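Local coordinates for ESX-1 secretion system protein eccD1 (Mycobacterium tuberculosis, PDB 4KV2) that forms part of the ESX-1 type VII secretion system, which delivers virulence factors such as EsxA and EsxB to host cells during infection, at residues A4-M16 with L77-T89. Numbering follows the deposited sequence.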
ATOM      1  N   ALA A   4      -2.929  12.331  -2.641  1.00 32.57           N
ATOM      2  CA  ALA A   4      -1.612  12.674  -3.147  1.00 30.02           C
ATOM      3  C   ALA A   4      -0.676  11.471  -3.004  1.00 27.42           C
ATOM      4  O   ALA A   4      -0.748  10.742  -2.004  1.00 26.91           O
ATOM      5  CB  ALA A   4      -1.045  13.846  -2.371  1.00 30.80           C
ATOM      6  N   THR A   5       0.206  11.288  -3.987  1.00 25.77           N
ATOM      7  CA  THR A   5       1.161  10.185  -3.968  1.00 23.99           C
ATOM      8  C   THR A   5       2.568  10.682  -4.307  1.00 22.77           C
ATOM      9  O   THR A   5       2.739  11.769  -4.877  1.00 24.04           O
ATOM     10  CB  THR A   5       0.794   9.084  -4.985  1.00 24.49           C
ATOM     11  OG1 THR A   5       0.622   9.697  -6.258  1.00 26.50           O
ATOM     12  CG2 THR A   5      -0.472   8.348  -4.621  1.00 26.36           C
ATOM     13  N   THR A   6       3.561   9.868  -3.959  1.00 20.97           N
ATOM     14  CA  THR A   6       4.948  10.146  -4.267  1.00 20.38           C
ATOM     15  C   THR A   6       5.588   8.866  -4.803  1.00 19.28           C
ATOM     16  O   THR A   6       5.347   7.754  -4.299  1.00 18.65           O
ATOM     17  CB  THR A   6       5.732  10.665  -3.024  1.00 20.52           C
ATOM     18  OG1 THR A   6       5.177  11.899  -2.554  1.00 22.25           O
ATOM     19  CG2 THR A   6       7.216  10.893  -3.333  1.00 20.75           C
ATOM     20  N   ARG A   7       6.397   9.042  -5.832  1.00 19.76           N
ATOM     21  CA  ARG A   7       7.181   7.956  -6.408  0.50 19.45           C
ATOM     22  C   ARG A   7       8.470   7.811  -5.632  1.00 18.56           C
ATOM     23  O   ARG A   7       9.237   8.769  -5.524  1.00 19.65           O
ATOM     24  CB  ARG A   7       7.532   8.244  -7.875  0.50 21.44           C
ATOM     25  CG  ARG A   7       6.519   7.730  -8.882  0.50 23.05           C
ATOM     26  CD  ARG A   7       5.150   8.290  -8.573  0.50 23.39           C
ATOM     27  NE  ARG A   7       4.114   7.841  -9.495  0.50 25.71           N
ATOM     28  CZ  ARG A   7       2.865   8.255  -9.402  0.50 26.70           C
ATOM     29  NH1 ARG A   7       2.547   9.119  -8.443  0.50 25.49           N
ATOM     30  NH2 ARG A   7       1.952   7.817 -10.237  0.50 29.66           N
ATOM     31  N   VAL A   8       8.698   6.624  -5.086  1.00 17.59           N
ATOM     32  CA  VAL A   8       9.953   6.330  -4.423  1.00 17.16           C
ATOM     33  C   VAL A   8      10.523   5.050  -4.990  1.00 16.90           C
ATOM     34  O   VAL A   8       9.793   4.248  -5.581  1.00 17.28           O
ATOM     35  CB  VAL A   8       9.829   6.225  -2.878  1.00 17.05           C
ATOM     36  CG1 VAL A   8       9.216   7.500  -2.308  1.00 17.84           C
ATOM     37  CG2 VAL A   8       9.046   4.998  -2.479  1.00 16.89           C
ATOM     38  N   THR A   9      11.832   4.890  -4.856  1.00 16.75           N
ATOM     39  CA  THR A   9      12.490   3.671  -5.268  1.00 16.88           C
ATOM     40  C   THR A   9      13.109   3.090  -3.998  1.00 16.36           C
ATOM     41  O   THR A   9      13.860   3.776  -3.311  1.00 16.87           O
ATOM     42  CB  THR A   9      13.585   3.967  -6.286  1.00 18.56           C
ATOM     43  OG1 THR A   9      13.018   4.533  -7.486  1.00 19.93           O
ATOM     44  CG2 THR A   9      14.352   2.707  -6.623  1.00 19.34           C
ATOM     45  N   ILE A  10      12.798   1.839  -3.704  1.00 16.15           N
ATOM     46  CA  ILE A  10      13.384   1.136  -2.580  1.00 16.43           C
ATOM     47  C   ILE A  10      14.614   0.359  -3.033  1.00 17.40           C
ATOM     48  O   ILE A  10      14.524  -0.469  -3.952  1.00 17.85           O
ATOM     49  CB  ILE A  10      12.396   0.107  -1.962  1.00 16.69           C
ATOM     50  CG1 ILE A  10      11.086   0.789  -1.572  1.00 16.62           C
ATOM     51  CG2 ILE A  10      13.043  -0.610  -0.769  1.00 17.71           C
ATOM     52  CD1 ILE A  10      11.231   2.014  -0.678  1.00 16.76           C
ATOM     53  N   LEU A  11      15.743   0.622  -2.391  1.00 18.26           N
ATOM     54  CA  LEU A  11      16.975  -0.155  -2.581  1.00 19.91           C
ATOM     55  C   LEU A  11      17.054  -1.332  -1.600  1.00 20.60           C
ATOM     56  O   LEU A  11      17.041  -1.125  -0.406  1.00 21.14           O
ATOM     57  CB  LEU A  11      18.185   0.755  -2.347  1.00 21.74           C
ATOM     58  CG  LEU A  11      19.593   0.192  -2.618  1.00 24.01           C
ATOM     59  CD1 LEU A  11      19.738  -0.336  -4.050  1.00 24.70           C
ATOM     60  CD2 LEU A  11      20.593   1.298  -2.354  1.00 26.44           C
ATOM     61  N   THR A  12      17.172  -2.546  -2.118  1.00 21.34           N
ATOM     62  CA  THR A  12      17.361  -3.755  -1.334  1.00 23.00           C
ATOM     63  C   THR A  12      18.600  -4.440  -1.908  1.00 24.93           C
ATOM     64  O   THR A  12      18.534  -5.128  -2.926  1.00 25.64           O
ATOM     65  CB  THR A  12      16.146  -4.700  -1.405  1.00 23.33           C
ATOM     66  OG1 THR A  12      14.941  -3.985  -1.102  1.00 22.21           O
ATOM     67  CG2 THR A  12      16.285  -5.810  -0.408  1.00 25.47           C
ATOM     68  N   GLY A  13      19.743  -4.222  -1.255  1.00 26.78           N
ATOM     69  CA  GLY A  13      21.037  -4.683  -1.756  1.00 29.18           C
ATOM     70  C   GLY A  13      21.323  -3.971  -3.059  1.00 29.72           C
ATOM     71  O   GLY A  13      21.530  -2.756  -3.072  1.00 30.21           O
ATOM     72  N   ARG A  14      21.287  -4.714  -4.158  1.00 31.03           N
ATOM     73  CA  ARG A  14      21.565  -4.155  -5.477  1.00 32.43           C
ATOM     74  C   ARG A  14      20.303  -3.885  -6.244  1.00 30.95           C
ATOM     75  O   ARG A  14      20.360  -3.299  -7.308  1.00 32.01           O
ATOM     76  CB  ARG A  14      22.363  -5.135  -6.318  1.00 36.24           C
ATOM     77  CG  ARG A  14      23.702  -5.469  -5.742  1.00 39.15           C
ATOM     78  CD  ARG A  14      24.691  -5.821  -6.837  1.00 43.62           C
ATOM     79  NE  ARG A  14      24.806  -7.259  -7.050  1.00 46.71           N
ATOM     80  CZ  ARG A  14      25.384  -8.106  -6.196  1.00 48.41           C
ATOM     81  NH1 ARG A  14      25.874  -7.663  -5.038  1.00 48.38           N
ATOM     82  NH2 ARG A  14      25.469  -9.404  -6.492  1.00 50.84           N
ATOM     83  N   ARG A  15      19.181  -4.372  -5.730  1.00 28.90           N
ATOM     84  CA  ARG A  15      17.924  -4.304  -6.445  1.00 28.41           C
ATOM     85  C   ARG A  15      17.196  -3.025  -6.116  1.00 25.96           C
ATOM     86  O   ARG A  15      17.079  -2.650  -4.957  1.00 24.15           O
ATOM     87  CB  ARG A  15      17.033  -5.483  -6.085  1.00 28.99           C
ATOM     88  CG  ARG A  15      15.650  -5.413  -6.739  1.00 29.63           C
ATOM     89  CD  ARG A  15      15.740  -5.470  -8.251  1.00 32.55           C
ATOM     90  NE  ARG A  15      16.126  -6.802  -8.702  1.00 36.25           N
ATOM     91  CZ  ARG A  15      15.278  -7.803  -8.952  1.00 39.04           C
ATOM     92  NH1 ARG A  15      13.963  -7.656  -8.802  1.00 38.90           N
ATOM     93  NH2 ARG A  15      15.758  -8.979  -9.348  1.00 42.55           N
ATOM     94  N   MET A  16      16.676  -2.375  -7.142  1.00 25.48           N
ATOM     95  CA  MET A  16      15.777  -1.268  -6.944  1.00 24.62           C
ATOM     96  C   MET A  16      14.355  -1.706  -7.273  1.00 22.80           C
ATOM     97  O   MET A  16      14.126  -2.415  -8.251  1.00 22.75           O
ATOM     98  CB  MET A  16      16.177  -0.115  -7.840  1.00 27.03           C
ATOM     99  CG  MET A  16      17.473   0.551  -7.425  1.00 30.31           C
ATOM    100  SD  MET A  16      17.881   1.767  -8.687  1.00 35.80           S
ATOM    101  CE  MET A  16      19.342   2.432  -7.887  1.00 38.65           C
ATOM    102  N   LEU A  77       5.706  11.203   4.097  1.00 18.21           N
ATOM    103  CA  LEU A  77       6.809  11.476   3.145  1.00 18.65           C
ATOM    104  C   LEU A  77       6.954  12.969   2.800  1.00 20.41           C
ATOM    105  O   LEU A  77       8.077  13.470   2.627  1.00 20.37           O
ATOM    106  CB  LEU A  77       6.621  10.652   1.880  1.00 19.20           C
ATOM    107  CG  LEU A  77       6.768   9.129   2.055  1.00 18.57           C
ATOM    108  CD1 LEU A  77       6.289   8.452   0.787  1.00 20.08           C
ATOM    109  CD2 LEU A  77       8.218   8.725   2.323  1.00 18.82           C
ATOM    110  N   ASP A  78       5.829  13.690   2.711  1.00 21.93           N
ATOM    111  CA  ASP A  78       5.878  15.138   2.479  1.00 24.59           C
ATOM    112  C   ASP A  78       6.557  15.853   3.650  1.00 25.46           C
ATOM    113  O   ASP A  78       7.426  16.696   3.442  1.00 26.89           O
ATOM    114  CB  ASP A  78       4.480  15.734   2.321  1.00 26.64           C
ATOM    115  CG  ASP A  78       3.830  15.433   0.973  1.00 28.14           C
ATOM    116  OD1 ASP A  78       4.511  15.105  -0.017  1.00 28.42           O
ATOM    117  OD2 ASP A  78       2.592  15.562   0.907  1.00 30.66           O
ATOM    118  N   ASP A  79       6.136  15.520   4.873  1.00 25.33           N
ATOM    119  CA  ASP A  79       6.724  16.081   6.107  1.00 27.36           C
ATOM    120  C   ASP A  79       8.234  15.861   6.105  1.00 26.92           C
ATOM    121  O   ASP A  79       8.981  16.756   6.455  1.00 28.84           O
ATOM    122  CB  ASP A  79       6.173  15.406   7.367  1.00 26.96           C
ATOM    123  CG  ASP A  79       4.706  15.704   7.639  1.00 28.78           C
ATOM    124  OD1 ASP A  79       4.178  16.761   7.208  1.00 31.17           O
ATOM    125  OD2 ASP A  79       4.075  14.854   8.320  1.00 27.96           O
ATOM    126  N   ALA A  80       8.667  14.668   5.679  1.00 24.45           N
ATOM    127  CA  ALA A  80      10.085  14.323   5.655  1.00 25.15           C
ATOM    128  C   ALA A  80      10.835  14.877   4.459  1.00 26.28           C
ATOM    129  O   ALA A  80      12.035  14.610   4.303  1.00 28.03           O
ATOM    130  CB  ALA A  80      10.261  12.798   5.707  1.00 22.93           C
ATOM    131  N   GLY A  81      10.157  15.636   3.603  1.00 26.52           N
ATOM    132  CA  GLY A  81      10.812  16.228   2.453  1.00 27.79           C
ATOM    133  C   GLY A  81      11.206  15.242   1.372  1.00 26.30           C
ATOM    134  O   GLY A  81      12.120  15.503   0.604  1.00 28.21           O
ATOM    135  N   VAL A  82      10.495  14.133   1.266  1.00 23.46           N
ATOM    136  CA  VAL A  82      10.809  13.139   0.242  1.00 23.28           C
ATOM    137  C   VAL A  82      10.148  13.530  -1.084  1.00 24.42           C
ATOM    138  O   VAL A  82       8.938  13.763  -1.135  1.00 24.39           O
ATOM    139  CB  VAL A  82      10.358  11.730   0.691  1.00 21.37           C
ATOM    140  CG1 VAL A  82      10.637  10.694  -0.382  1.00 22.75           C
ATOM    141  CG2 VAL A  82      11.062  11.329   1.975  1.00 20.82           C
ATOM    142  N   VAL A  83      10.941  13.561  -2.149  1.00 29.08           N
ATOM    143  CA  VAL A  83      10.503  14.031  -3.472  1.00 29.45           C
ATOM    144  C   VAL A  83      10.396  12.852  -4.413  1.00 26.04           C
ATOM    145  O   VAL A  83      10.969  11.801  -4.135  1.00 22.93           O
ATOM    146  CB  VAL A  83      11.465  15.107  -4.058  1.00 32.43           C
ATOM    147  CG1 VAL A  83      11.525  16.318  -3.141  1.00 36.98           C
ATOM    148  CG2 VAL A  83      12.880  14.569  -4.276  1.00 31.41           C
ATOM    149  N   ASP A  84       9.652  13.020  -5.515  1.00 26.42           N
ATOM    150  CA  ASP A  84       9.532  11.954  -6.525  1.00 24.82           C
ATOM    151  C   ASP A  84      10.890  11.400  -6.973  1.00 23.87           C
ATOM    152  O   ASP A  84      11.821  12.170  -7.274  1.00 25.52           O
ATOM    153  CB  ASP A  84       8.766  12.420  -7.774  1.00 27.07           C
ATOM    154  CG  ASP A  84       7.276  12.587  -7.534  1.00 28.59           C
ATOM    155  OD1 ASP A  84       6.666  11.782  -6.814  1.00 28.08           O
ATOM    156  OD2 ASP A  84       6.702  13.526  -8.089  1.00 31.52           O
ATOM    157  N   GLY A  85      10.983  10.067  -7.008  1.00 21.90           N
ATOM    158  CA  GLY A  85      12.188   9.364  -7.441  1.00 22.08           C
ATOM    159  C   GLY A  85      13.259   9.161  -6.362  1.00 21.31           C
ATOM    160  O   GLY A  85      14.299   8.548  -6.620  1.00 21.91           O
ATOM    161  N   SER A  86      13.021   9.666  -5.154  1.00 20.88           N
ATOM    162  CA  SER A  86      13.963   9.506  -4.050  1.00 20.69           C
ATOM    163  C   SER A  86      14.229   8.031  -3.773  1.00 19.24           C
ATOM    164  O   SER A  86      13.297   7.203  -3.809  1.00 17.52           O
ATOM    165  CB  SER A  86      13.408  10.123  -2.757  1.00 21.01           C
ATOM    166  OG  SER A  86      13.440  11.542  -2.741  1.00 23.56           O
ATOM    167  N   LEU A  87      15.487   7.722  -3.440  1.00 20.16           N
ATOM    168  CA  LEU A  87      15.865   6.391  -2.981  1.00 19.64           C
ATOM    169  C   LEU A  87      15.615   6.316  -1.473  1.00 18.13           C
ATOM    170  O   LEU A  87      16.098   7.159  -0.700  1.00 19.05           O
ATOM    171  CB  LEU A  87      17.365   6.089  -3.193  1.00 22.75           C
ATOM    172  CG  LEU A  87      17.916   5.765  -4.565  1.00 25.70           C
ATOM    173  CD1 LEU A  87      19.292   5.113  -4.448  1.00 29.14           C
ATOM    174  CD2 LEU A  87      16.972   4.835  -5.291  1.00 25.18           C
ATOM    175  N   LEU A  88      14.890   5.280  -1.086  1.00 16.56           N
ATOM    176  CA  LEU A  88      14.751   4.894   0.298  1.00 15.99           C
ATOM    177  C   LEU A  88      15.177   3.455   0.557  1.00 16.27           C
ATOM    178  O   LEU A  88      15.274   2.619  -0.361  1.00 16.93           O
ATOM    179  CB  LEU A  88      13.293   5.115   0.740  1.00 15.23           C
ATOM    180  CG  LEU A  88      12.802   6.565   0.744  1.00 15.84           C
ATOM    181  CD1 LEU A  88      11.309   6.676   1.116  1.00 16.37           C
ATOM    182  CD2 LEU A  88      13.600   7.428   1.682  1.00 17.52           C
ATOM    183  N   THR A  89      15.444   3.171   1.832  1.00 16.54           N
ATOM    184  CA  THR A  89      15.710   1.802   2.284  1.00 17.45           C
ATOM    185  C   THR A  89      14.686   1.438   3.367  1.00 17.24           C
ATOM    186  O   THR A  89      13.994   2.315   3.885  1.00 16.93           O
ATOM    187  CB  THR A  89      17.147   1.643   2.820  1.00 19.35           C
ATOM    188  OG1 THR A  89      17.361   2.546   3.918  1.00 19.50           O
ATOM    189  CG2 THR A  89      18.169   1.920   1.725  1.00 20.93           C
TER
HETATM  190  O   HOH W   1       4.016  11.859  -7.386  1.00 28.14           O
HETATM  191  O   HOH W   2       6.328  13.172  -0.438  1.00 25.19           O
HETATM  192  O   HOH W   3      14.566   6.535  -8.354  1.00 23.64           O
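Thr9 and Leu88 hold the two strands together in parallel: Leu88 N donates to Thr9 O, while Thr9 N donates to Ser86 O at 2.9 Å and Leu11 N to Leu88 O, almost head-on, with a C=O...N angle of 175°. On the buried face, Val8 sets CG1 anti to its carbonyl carbon (chi1 -56°), which points that methyl at Val82 CG1, 4.0 Å away, the two valines crossing at about a right angle, and at Leu88 CD1, 4.1 Å away. Ile10 CD1 meets Leu88 CB at 4.0 Å; from strand 15-22, Leu21 touches Val8 and Leu19 touches Ile10.

The other face is more open and polar. There Thr9 CG2 runs alongside Leu87 CD2, 3.6 Å away, while Thr9 OG1 bonds Asp18 and a water that also reaches Gly85 O.

At the end near Thr5, water does much of the joining. Arg7 N donates, nearly straight, to Asp84 OD1 on its anti side; a water links that same oxygen to Thr5 O. Another water joins Thr6 OG1, Asp78 OD1 and Val82 O.

The parallel pairing of strand 5-12 with strand 86-91, beside the hairpin 5-12/15-22, is the central pairing of the ubiquitin-like beta-grasp fold.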